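PDB 3FOT: trichothecene 15-O-acetyltransferase TRI3 from Fusarium sporotrichioides, which transfers an acetyl group to the 15-oxygen of trichothecene intermediates during biosynthesis of T-2 toxin and related mycotoxins. Local coordinates for residues 239-242 with 243-246; 171-174 with 175-178. All coordinates share one frame; numbering follows the deposited sequence.

Both contacts are local, each folding one continuous stretch back on itself, and they lie on opposite sides of the chain's centre, with their own centres about 56 Å apart. They share no helix or strand. Contact 1 is a surface contact in the loop between helices 191-205 and 246-264, held mainly by hydrogen bonds to two backbone carbonyls, with Leu-244 also packing on Leu-239 and Ile-241. Contact 2 is partly buried and leads into strand 177-184 of the six-stranded mixed sheet; a single backbone bond closes its turn across the two segments, where the other contacts are mainly aliphatic, with Ile-172 and Val-178 buried. Neither lies at the binding site for 15-deacetylcalonectrin.

Contact 1: 239-242 with 243-246; sequences LDIN and TLGS
Asp-240 and Thr-243 are bonded through Asp-240 O, and Asp-240 also opens an Asx turn that overlaps the start of a short 3-10 turn, just ahead of helix 246-264. This carbonyl oxygen takes two donors from Thr-243: the backbone N at 3.1 Å, and OG1, which donates at 2.6 Å and lies nearly in line with the C=O bond at a C=O...donor angle of 164°. With chi1 at 63°, the threonine hydroxyl is brought between its own N and carbonyl carbon, where it can reach back to this oxygen. Asn-242 N closes the Asx turn by donating to Asp-240 OD1, met on the anti side of the carboxylate and well out of its plane.

The apolar part gathers round the end of Leu-244. Its CD1 packs on Ile-241 CB at 3.9 Å, while CD2 reaches Leu-239 CD2 at the same distance; Phe-405 and Ala-408, at the start of helix 406-423, extend this patch. Leu-244 N donates to Ile-241 O. In contrast to the close-set bonds between Asp-240 O and Thr-243, two further carbonyls are joined only through solvent: a water donates to Asn-242 O at 2.7 Å and Leu-244 O at 2.9 Å.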
ATOM      1  N   LEU A 239      -2.934  -0.915 -24.564  1.00 17.58           N
ATOM      2  CA  LEU A 239      -2.303  -1.874 -25.481  1.00 17.94           C
ATOM      3  C   LEU A 239      -3.192  -3.086 -25.700  1.00 17.55           C
ATOM      4  O   LEU A 239      -3.808  -3.578 -24.768  1.00 16.80           O
ATOM      5  CB  LEU A 239      -0.929  -2.324 -24.932  1.00 17.71           C
ATOM      6  CG  LEU A 239       0.050  -3.099 -25.844  1.00 19.08           C
ATOM      7  CD1 LEU A 239       0.448  -2.326 -27.094  1.00 22.80           C
ATOM      8  CD2 LEU A 239       1.287  -3.387 -25.062  1.00 19.59           C
ATOM      9  N   ASP A 240      -3.259  -3.558 -26.944  1.00 17.19           N
ATOM     10  CA  ASP A 240      -3.921  -4.827 -27.243  1.00 17.99           C
ATOM     11  C   ASP A 240      -2.907  -5.949 -27.010  1.00 17.45           C
ATOM     12  O   ASP A 240      -1.928  -6.067 -27.738  1.00 16.93           O
ATOM     13  CB  ASP A 240      -4.410  -4.813 -28.695  1.00 16.97           C
ATOM     14  CG  ASP A 240      -5.106  -6.097 -29.107  1.00 19.11           C
ATOM     15  OD1 ASP A 240      -4.976  -7.138 -28.430  1.00 18.69           O
ATOM     16  OD2 ASP A 240      -5.803  -6.049 -30.139  1.00 21.86           O
ATOM     17  N   ILE A 241      -3.123  -6.790 -26.000  1.00 19.42           N
ATOM     18  CA  ILE A 241      -2.058  -7.743 -25.625  1.00 18.66           C
ATOM     19  C   ILE A 241      -1.841  -8.853 -26.656  1.00 18.70           C
ATOM     20  O   ILE A 241      -0.778  -9.470 -26.672  1.00 17.87           O
ATOM     21  CB  ILE A 241      -2.161  -8.305 -24.173  1.00 19.58           C
ATOM     22  CG1 ILE A 241      -3.343  -9.247 -24.000  1.00 21.12           C
ATOM     23  CG2 ILE A 241      -2.120  -7.184 -23.112  1.00 18.10           C
ATOM     24  CD1 ILE A 241      -2.892 -10.645 -23.823  1.00 24.48           C
ATOM     25  N   ASN A 242      -2.824  -9.068 -27.534  1.00 18.75           N
ATOM     26  CA  ASN A 242      -2.646 -10.011 -28.662  1.00 19.22           C
ATOM     27  C   ASN A 242      -1.499  -9.659 -29.594  1.00 18.54           C
ATOM     28  O   ASN A 242      -0.973 -10.527 -30.296  1.00 18.46           O
ATOM     29  CB  ASN A 242      -3.935 -10.131 -29.467  1.00 20.17           C
ATOM     30  CG  ASN A 242      -5.040 -10.724 -28.659  1.00 22.76           C
ATOM     31  OD1 ASN A 242      -6.038 -10.056 -28.371  1.00 28.61           O
ATOM     32  ND2 ASN A 242      -4.854 -11.966 -28.231  1.00 24.16           N
ATOM     33  N   THR A 243      -1.110  -8.388 -29.586  1.00 17.56           N
ATOM     34  CA  THR A 243      -0.112  -7.873 -30.515  1.00 16.61           C
ATOM     35  C   THR A 243       1.307  -8.166 -30.045  1.00 17.03           C
ATOM     36  O   THR A 243       2.254  -7.921 -30.778  1.00 17.06           O
ATOM     37  CB  THR A 243      -0.277  -6.345 -30.722  1.00 17.09           C
ATOM     38  OG1 THR A 243      -0.049  -5.659 -29.479  1.00 16.65           O
ATOM     39  CG2 THR A 243      -1.679  -6.025 -31.239  1.00 14.75           C
ATOM     40  N   LEU A 244       1.448  -8.672 -28.815  1.00 16.77           N
ATOM     41  CA  LEU A 244       2.780  -8.894 -28.219  1.00 17.12           C
ATOM     42  C   LEU A 244       3.543 -10.055 -28.856  1.00 17.42           C
ATOM     43  O   LEU A 244       2.936 -11.005 -29.357  1.00 17.88           O
ATOM     44  CB  LEU A 244       2.678  -9.096 -26.705  1.00 17.13           C
ATOM     45  CG  LEU A 244       2.090  -7.870 -26.003  1.00 16.65           C
ATOM     46  CD1 LEU A 244       1.755  -8.192 -24.542  1.00 16.12           C
ATOM     47  CD2 LEU A 244       3.028  -6.675 -26.089  1.00 16.93           C
ATOM     48  N   GLY A 245       4.873  -9.972 -28.788  1.00 17.42           N
ATOM     49  CA  GLY A 245       5.766 -10.910 -29.472  1.00 17.51           C
ATOM     50  C   GLY A 245       7.057 -11.141 -28.699  1.00 17.42           C
ATOM     51  O   GLY A 245       7.067 -11.139 -27.455  1.00 15.76           O
ATOM     52  N   SER A 246       8.157 -11.353 -29.423  1.00 17.97           N
ATOM     53  CA  SER A 246       9.396 -11.798 -28.756  1.00 18.78           C
ATOM     54  C   SER A 246      10.072 -10.731 -27.880  1.00 17.90           C
ATOM     55  O   SER A 246      10.707 -11.078 -26.884  1.00 18.31           O
ATOM     56  CB  SER A 246      10.393 -12.359 -29.771  1.00 19.43           C
ATOM     57  OG  SER A 246      10.753 -11.327 -30.660  1.00 23.18           O
TER
HETATM   58  O   HOH W   1       0.486 -12.543 -29.359  1.00 30.11           O

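Contact 2: 171-174 with 175-178; sequences PIPQ and DATV
Ile-172 packs against Ala-176 and Val-178 at the foot of a type II beta turn, formed by Pro-173 to Ala-176, that delivers the chain into strand 177-184. The two branches of the isoleucine divide the work. CG2, anti to the backbone N, touches Ala-176 CB at 3.8 Å, whereas CD1 extends to Val-178 CG2, also at 3.8 Å, and the two longer side chains cross at about a right angle. Ser-163 of the adjacent strand 158-163 lies against both Ile-172 and Val-178, and the backbone of Ile-172 is hydrogen-bonded to Leu-69.

Pro-173 opens the turn. Its oxygen accepts from Ala-176 N at 3.0 Å, with an N-H...acceptor angle of 158°. The ring meets the same residue through its CD atom, 3.7 Å from Ala-176 CB, so the alanine methyl rests against both this ring carbon and Ile-172 CG2, which also lie close to each other.

Gln-174 and Asp-175 occupy the two central positions, and Asp-175 has the positive phi, 66°, that a type II turn places at its third residue. The glutamine chain bends at chi2, and its NE2 makes a weak hydrogen bond to Ala-63 O. On the exposed side, a water donates to Asp-175 OD2 at 2.8 Å and more weakly to Gln-174 O, while Asp-175 O accepts from Arg-60 NH1 of strand 53-61.

Polar and apolar chemistry are thus separated along this turn: the carboxylate at the corner is hydrated, whereas close aliphatic contacts at its base join the incoming loop to the beginning of a sheet strand.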
ATOM      1  N   PRO A 171     -18.897  12.550  25.065  1.00 12.38           N
ATOM      2  CA  PRO A 171     -18.562  13.534  24.034  1.00 12.18           C
ATOM      3  C   PRO A 171     -17.047  13.667  23.883  1.00 11.64           C
ATOM      4  O   PRO A 171     -16.299  13.728  24.886  1.00 11.91           O
ATOM      5  CB  PRO A 171     -19.178  14.837  24.559  1.00 12.36           C
ATOM      6  CG  PRO A 171     -20.221  14.415  25.549  1.00 12.86           C
ATOM      7  CD  PRO A 171     -19.681  13.150  26.167  1.00 12.63           C
ATOM      8  N   ILE A 172     -16.602  13.665  22.633  1.00 10.76           N
ATOM      9  CA  ILE A 172     -15.181  13.747  22.340  1.00 11.24           C
ATOM     10  C   ILE A 172     -14.801  15.227  22.494  1.00 11.80           C
ATOM     11  O   ILE A 172     -15.355  16.073  21.818  1.00 11.99           O
ATOM     12  CB  ILE A 172     -14.862  13.181  20.948  1.00 11.17           C
ATOM     13  CG1 ILE A 172     -15.097  11.645  20.942  1.00 11.80           C
ATOM     14  CG2 ILE A 172     -13.406  13.510  20.561  1.00 11.44           C
ATOM     15  CD1 ILE A 172     -15.380  11.120  19.574  1.00 15.78           C
ATOM     16  N   PRO A 173     -13.911  15.534  23.447  1.00 12.72           N
ATOM     17  CA  PRO A 173     -13.609  16.925  23.735  1.00 13.75           C
ATOM     18  C   PRO A 173     -13.062  17.684  22.519  1.00 13.93           C
ATOM     19  O   PRO A 173     -12.461  17.072  21.623  1.00 13.28           O
ATOM     20  CB  PRO A 173     -12.551  16.829  24.826  1.00 14.11           C
ATOM     21  CG  PRO A 173     -12.827  15.526  25.517  1.00 14.40           C
ATOM     22  CD  PRO A 173     -13.213  14.611  24.364  1.00 13.13           C
ATOM     23  N   GLN A 174     -13.249  19.000  22.512  1.00 14.90           N
ATOM     24  CA  GLN A 174     -12.597  19.869  21.542  1.00 15.75           C
ATOM     25  C   GLN A 174     -11.105  19.586  21.590  1.00 14.87           C
ATOM     26  O   GLN A 174     -10.546  19.457  22.683  1.00 14.31           O
ATOM     27  CB  GLN A 174     -12.829  21.343  21.908  1.00 16.91           C
ATOM     28  CG  GLN A 174     -14.097  21.913  21.312  1.00 22.34           C
ATOM     29  CD  GLN A 174     -14.036  21.875  19.795  1.00 26.98           C
ATOM     30  OE1 GLN A 174     -13.040  22.293  19.192  1.00 31.92           O
ATOM     31  NE2 GLN A 174     -15.068  21.335  19.176  1.00 29.68           N
ATOM     32  N   ASP A 175     -10.498  19.449  20.408  1.00 14.18           N
ATOM     33  CA  ASP A 175      -9.065  19.161  20.215  1.00 14.99           C
ATOM     34  C   ASP A 175      -8.547  17.814  20.689  1.00 13.97           C
ATOM     35  O   ASP A 175      -7.348  17.567  20.647  1.00 13.10           O
ATOM     36  CB  ASP A 175      -8.197  20.315  20.715  1.00 16.30           C
ATOM     37  CG  ASP A 175      -8.567  21.605  20.030  1.00 20.21           C
ATOM     38  OD1 ASP A 175      -8.548  21.636  18.769  1.00 24.49           O
ATOM     39  OD2 ASP A 175      -8.953  22.557  20.739  1.00 26.39           O
ATOM     40  N   ALA A 176      -9.461  16.937  21.099  1.00 13.53           N
ATOM     41  CA  ALA A 176      -9.101  15.559  21.396  1.00 13.00           C
ATOM     42  C   ALA A 176      -8.840  14.814  20.085  1.00 13.02           C
ATOM     43  O   ALA A 176      -9.356  15.181  19.031  1.00 12.88           O
ATOM     44  CB  ALA A 176     -10.207  14.880  22.150  1.00 13.14           C
ATOM     45  N   THR A 177      -8.019  13.775  20.195  1.00 12.90           N
ATOM     46  CA  THR A 177      -7.633  12.920  19.077  1.00 13.00           C
ATOM     47  C   THR A 177      -8.653  11.799  18.929  1.00 12.03           C
ATOM     48  O   THR A 177      -9.113  11.224  19.922  1.00 10.84           O
ATOM     49  CB  THR A 177      -6.235  12.342  19.399  1.00 13.13           C
ATOM     50  OG1 THR A 177      -5.292  13.424  19.308  1.00 17.77           O
ATOM     51  CG2 THR A 177      -5.831  11.216  18.468  1.00 16.22           C
ATOM     52  N   VAL A 178      -9.033  11.506  17.690  1.00 11.08           N
ATOM     53  CA  VAL A 178      -9.728  10.265  17.370  1.00 10.91           C
ATOM     54  C   VAL A 178      -8.794   9.561  16.379  1.00 10.55           C
ATOM     55  O   VAL A 178      -8.385  10.173  15.395  1.00  9.66           O
ATOM     56  CB  VAL A 178     -11.084  10.492  16.686  1.00 11.27           C
ATOM     57  CG1 VAL A 178     -11.684   9.155  16.250  1.00 10.10           C
ATOM     58  CG2 VAL A 178     -12.073  11.203  17.627  1.00 12.21           C
TER
HETATM   59  O   HOH W   2      -9.094  22.404  23.526  1.00 31.29           O